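Side-chain contact in LP1413 - SCCmec type IV-encoded DNA binding protein (Staphylococcus aureus, PDB 6BTC), which binds single-stranded DNA and is encoded by staphylococcal cassette chromosome elements: residues Tyr30-Lys35 and Gly69-Ser74. Sequence-based numbering, arbitrary orientation.
Sequences YGELRK and GTKNGS
E32 lies in the first turn of the short helix 30-34, and K71 at the hairpin end of strand 65-71. The helix is regular, with R34 N hydrogen-bonded to Y30 O (2.8 Å). On the other side, K71 to S74 form a type I' beta turn closed by the hydrogen bonds K71 N to S74 O and S74 N to K71 O; N72 and G73 occupy its corners, both with positive phi. The two backbones stay apart, and the gap is bridged by the long side chains of E32 and K71, which make the whole direct contact. E32 sets off with CG anti to its carbonyl carbon (chi1 -72°) and then runs extended. K71 is stretched along its full length, CG anti to the backbone N (chi1 -172°), and crosses the glutamate at about a right angle. K71 NZ donates to the syn lone pair of E32 OE2 at 2.9 Å, forming a salt bridge. The last methylenes of K71 lie near the same oxygen, CE 3.6 Å from E32 OE2. The turn is the tip of the two-stranded hairpin 65-71/74-79, part of a three-stranded antiparallel sheet, so the bridge ties this tip to the helix that follows strand 27-28 at the sheet's other edge. A water joins the ends a second time: it donates to E32 OE1 (2.8 Å) and weakly accepts from K71 NZ (3.1 Å). The carboxylate is thus engaged through both oxygens. T29, just ahead of the helix, touches the K71 side chain, and its OG1 accepts the backbone N-H of E32, an N-cap of the helix. Y30 and L33, on other sides of the helix, pack against helix 6-21, while the ion pair lies at the protein surface.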
ATOM      1  N   TYR A  30       0.338  -5.053   2.949  1.00 33.01           N
ATOM      2  CA  TYR A  30      -0.355  -4.844   1.684  1.00 33.15           C
ATOM      3  C   TYR A  30      -1.600  -5.723   1.586  1.00 32.59           C
ATOM      4  O   TYR A  30      -2.660  -5.262   1.144  1.00 32.55           O
ATOM      5  CB  TYR A  30       0.587  -5.132   0.515  1.00 35.43           C
ATOM      6  CG  TYR A  30      -0.134  -5.215  -0.805  1.00 29.42           C
ATOM      7  CD1 TYR A  30      -0.631  -4.073  -1.407  1.00 31.55           C
ATOM      8  CD2 TYR A  30      -0.339  -6.437  -1.436  1.00 31.92           C
ATOM      9  CE1 TYR A  30      -1.297  -4.130  -2.606  1.00 29.83           C
ATOM     10  CE2 TYR A  30      -1.008  -6.511  -2.642  1.00 33.36           C
ATOM     11  CZ  TYR A  30      -1.484  -5.355  -3.220  1.00 33.47           C
ATOM     12  OH  TYR A  30      -2.151  -5.406  -4.412  1.00 36.76           O
ATOM     13  N   GLY A  31      -1.484  -6.995   1.976  1.00 29.50           N
ATOM     14  CA  GLY A  31      -2.604  -7.910   1.858  1.00 36.35           C
ATOM     15  C   GLY A  31      -3.780  -7.534   2.736  1.00 42.51           C
ATOM     16  O   GLY A  31      -4.931  -7.776   2.373  1.00 42.42           O
ATOM     17  N   GLU A  32      -3.515  -6.941   3.903  1.00 36.52           N
ATOM     18  CA  GLU A  32      -4.612  -6.482   4.747  1.00 31.87           C
ATOM     19  C   GLU A  32      -5.390  -5.367   4.068  1.00 39.60           C
ATOM     20  O   GLU A  32      -6.625  -5.341   4.122  1.00 38.43           O
ATOM     21  CB  GLU A  32      -4.077  -6.033   6.101  1.00 34.03           C
ATOM     22  CG  GLU A  32      -3.618  -7.204   6.953  1.00 32.34           C
ATOM     23  CD  GLU A  32      -2.865  -6.777   8.191  1.00 36.21           C
ATOM     24  OE1 GLU A  32      -2.605  -5.560   8.350  1.00 34.98           O
ATOM     25  OE2 GLU A  32      -2.537  -7.667   9.002  1.00 32.51           O
ATOM     26  N   LEU A  33      -4.690  -4.450   3.398  1.00 35.63           N
ATOM     27  CA  LEU A  33      -5.382  -3.384   2.684  1.00 34.40           C
ATOM     28  C   LEU A  33      -6.063  -3.919   1.438  1.00 35.99           C
ATOM     29  O   LEU A  33      -7.154  -3.468   1.076  1.00 37.21           O
ATOM     30  CB  LEU A  33      -4.404  -2.277   2.305  1.00 35.78           C
ATOM     31  CG  LEU A  33      -3.580  -1.633   3.418  1.00 36.77           C
ATOM     32  CD1 LEU A  33      -2.709  -0.543   2.833  1.00 35.80           C
ATOM     33  CD2 LEU A  33      -4.484  -1.074   4.489  1.00 35.30           C
ATOM     34  N   ARG A  34      -5.423  -4.874   0.764  1.00 36.12           N
ATOM     35  CA  ARG A  34      -5.957  -5.408  -0.484  1.00 42.65           C
ATOM     36  C   ARG A  34      -7.293  -6.110  -0.258  1.00 42.25           C
ATOM     37  O   ARG A  34      -8.220  -5.978  -1.066  1.00 37.88           O
ATOM     38  CB  ARG A  34      -4.943  -6.376  -1.091  1.00 44.50           C
ATOM     39  CG  ARG A  34      -5.277  -6.855  -2.486  1.00 47.70           C
ATOM     40  CD  ARG A  34      -4.563  -8.167  -2.782  1.00 50.56           C
ATOM     41  NE  ARG A  34      -5.236  -9.309  -2.159  1.00 58.53           N
ATOM     42  CZ  ARG A  34      -4.718 -10.094  -1.215  1.00 60.72           C
ATOM     43  NH1 ARG A  34      -3.488  -9.900  -0.747  1.00 59.09           N
ATOM     44  NH2 ARG A  34      -5.442 -11.099  -0.742  1.00 63.92           N
ATOM     45  N   LYS A  35      -7.407  -6.861   0.839  1.00 39.15           N
ATOM     46  CA  LYS A  35      -8.608  -7.630   1.125  1.00 44.23           C
ATOM     47  C   LYS A  35      -9.815  -6.754   1.408  1.00 43.94           C
ATOM     48  O   LYS A  35     -10.936  -7.266   1.425  1.00 46.61           O
ATOM     49  CB  LYS A  35      -8.350  -8.564   2.303  1.00 39.65           C
ATOM     50  CG  LYS A  35      -7.360  -9.672   1.969  1.00 49.03           C
ATOM     51  CD  LYS A  35      -7.157 -10.626   3.132  1.00 50.12           C
ATOM     52  CE  LYS A  35      -6.059 -11.630   2.823  1.00 54.84           C
ATOM     53  NZ  LYS A  35      -6.038 -12.747   3.810  1.00 62.03           N
ATOM     54  N   GLY A  69       9.044  -4.403  10.446  1.00 31.87           N
ATOM     55  CA  GLY A  69       9.251  -5.832  10.615  1.00 28.22           C
ATOM     56  C   GLY A  69       8.540  -6.598   9.512  1.00 29.30           C
ATOM     57  O   GLY A  69       8.357  -6.091   8.408  1.00 31.35           O
ATOM     58  N   THR A  70       8.136  -7.815   9.842  1.00 32.28           N
ATOM     59  CA  THR A  70       7.387  -8.641   8.912  1.00 35.32           C
ATOM     60  C   THR A  70       6.218  -9.276   9.649  1.00 34.12           C
ATOM     61  O   THR A  70       6.232  -9.413  10.875  1.00 31.29           O
ATOM     62  CB  THR A  70       8.250  -9.746   8.294  1.00 37.23           C
ATOM     63  OG1 THR A  70       8.652 -10.648   9.328  1.00 40.52           O
ATOM     64  CG2 THR A  70       9.485  -9.163   7.627  1.00 37.58           C
ATOM     65  N   LYS A  71       5.217  -9.693   8.874  1.00 36.25           N
ATOM     66  CA  LYS A  71       4.032 -10.352   9.412  1.00 35.29           C
ATOM     67  C   LYS A  71       3.516 -11.322   8.363  1.00 36.94           C
ATOM     68  O   LYS A  71       3.131 -10.897   7.270  1.00 34.29           O
ATOM     69  CB  LYS A  71       2.960  -9.327   9.769  1.00 29.83           C
ATOM     70  CG  LYS A  71       1.757  -9.874  10.501  1.00 30.02           C
ATOM     71  CD  LYS A  71       0.703  -8.777  10.660  1.00 36.12           C
ATOM     72  CE  LYS A  71      -0.488  -9.247  11.476  1.00 40.16           C
ATOM     73  NZ  LYS A  71      -1.501  -8.156  11.634  1.00 38.62           N
ATOM     74  N   ASN A  72       3.514 -12.613   8.686  1.00 38.56           N
ATOM     75  CA  ASN A  72       3.059 -13.638   7.750  1.00 45.36           C
ATOM     76  C   ASN A  72       3.852 -13.575   6.445  1.00 43.39           C
ATOM     77  O   ASN A  72       3.294 -13.619   5.347  1.00 48.45           O
ATOM     78  CB  ASN A  72       1.559 -13.493   7.487  1.00 48.91           C
ATOM     79  CG  ASN A  72       0.732 -13.623   8.749  1.00 49.09           C
ATOM     80  OD1 ASN A  72       1.032 -14.447   9.614  1.00 48.72           O
ATOM     81  ND2 ASN A  72      -0.315 -12.806   8.864  1.00 44.87           N
ATOM     82  N   GLY A  73       5.171 -13.448   6.571  1.00 44.25           N
ATOM     83  CA  GLY A  73       6.046 -13.423   5.418  1.00 39.48           C
ATOM     84  C   GLY A  73       5.977 -12.171   4.575  1.00 44.15           C
ATOM     85  O   GLY A  73       6.680 -12.091   3.560  1.00 53.56           O
ATOM     86  N   SER A  74       5.155 -11.196   4.942  1.00 41.37           N
ATOM     87  CA  SER A  74       5.076  -9.935   4.222  1.00 41.29           C
ATOM     88  C   SER A  74       5.743  -8.838   5.037  1.00 36.19           C
ATOM     89  O   SER A  74       5.965  -8.978   6.242  1.00 35.89           O
ATOM     90  CB  SER A  74       3.620  -9.557   3.931  1.00 44.25           C
ATOM     91  OG  SER A  74       3.021 -10.488   3.053  1.00 55.93           O
TER
HETATM   92  O   HOH W   1      -2.201  -5.208  11.113  1.00 35.43           O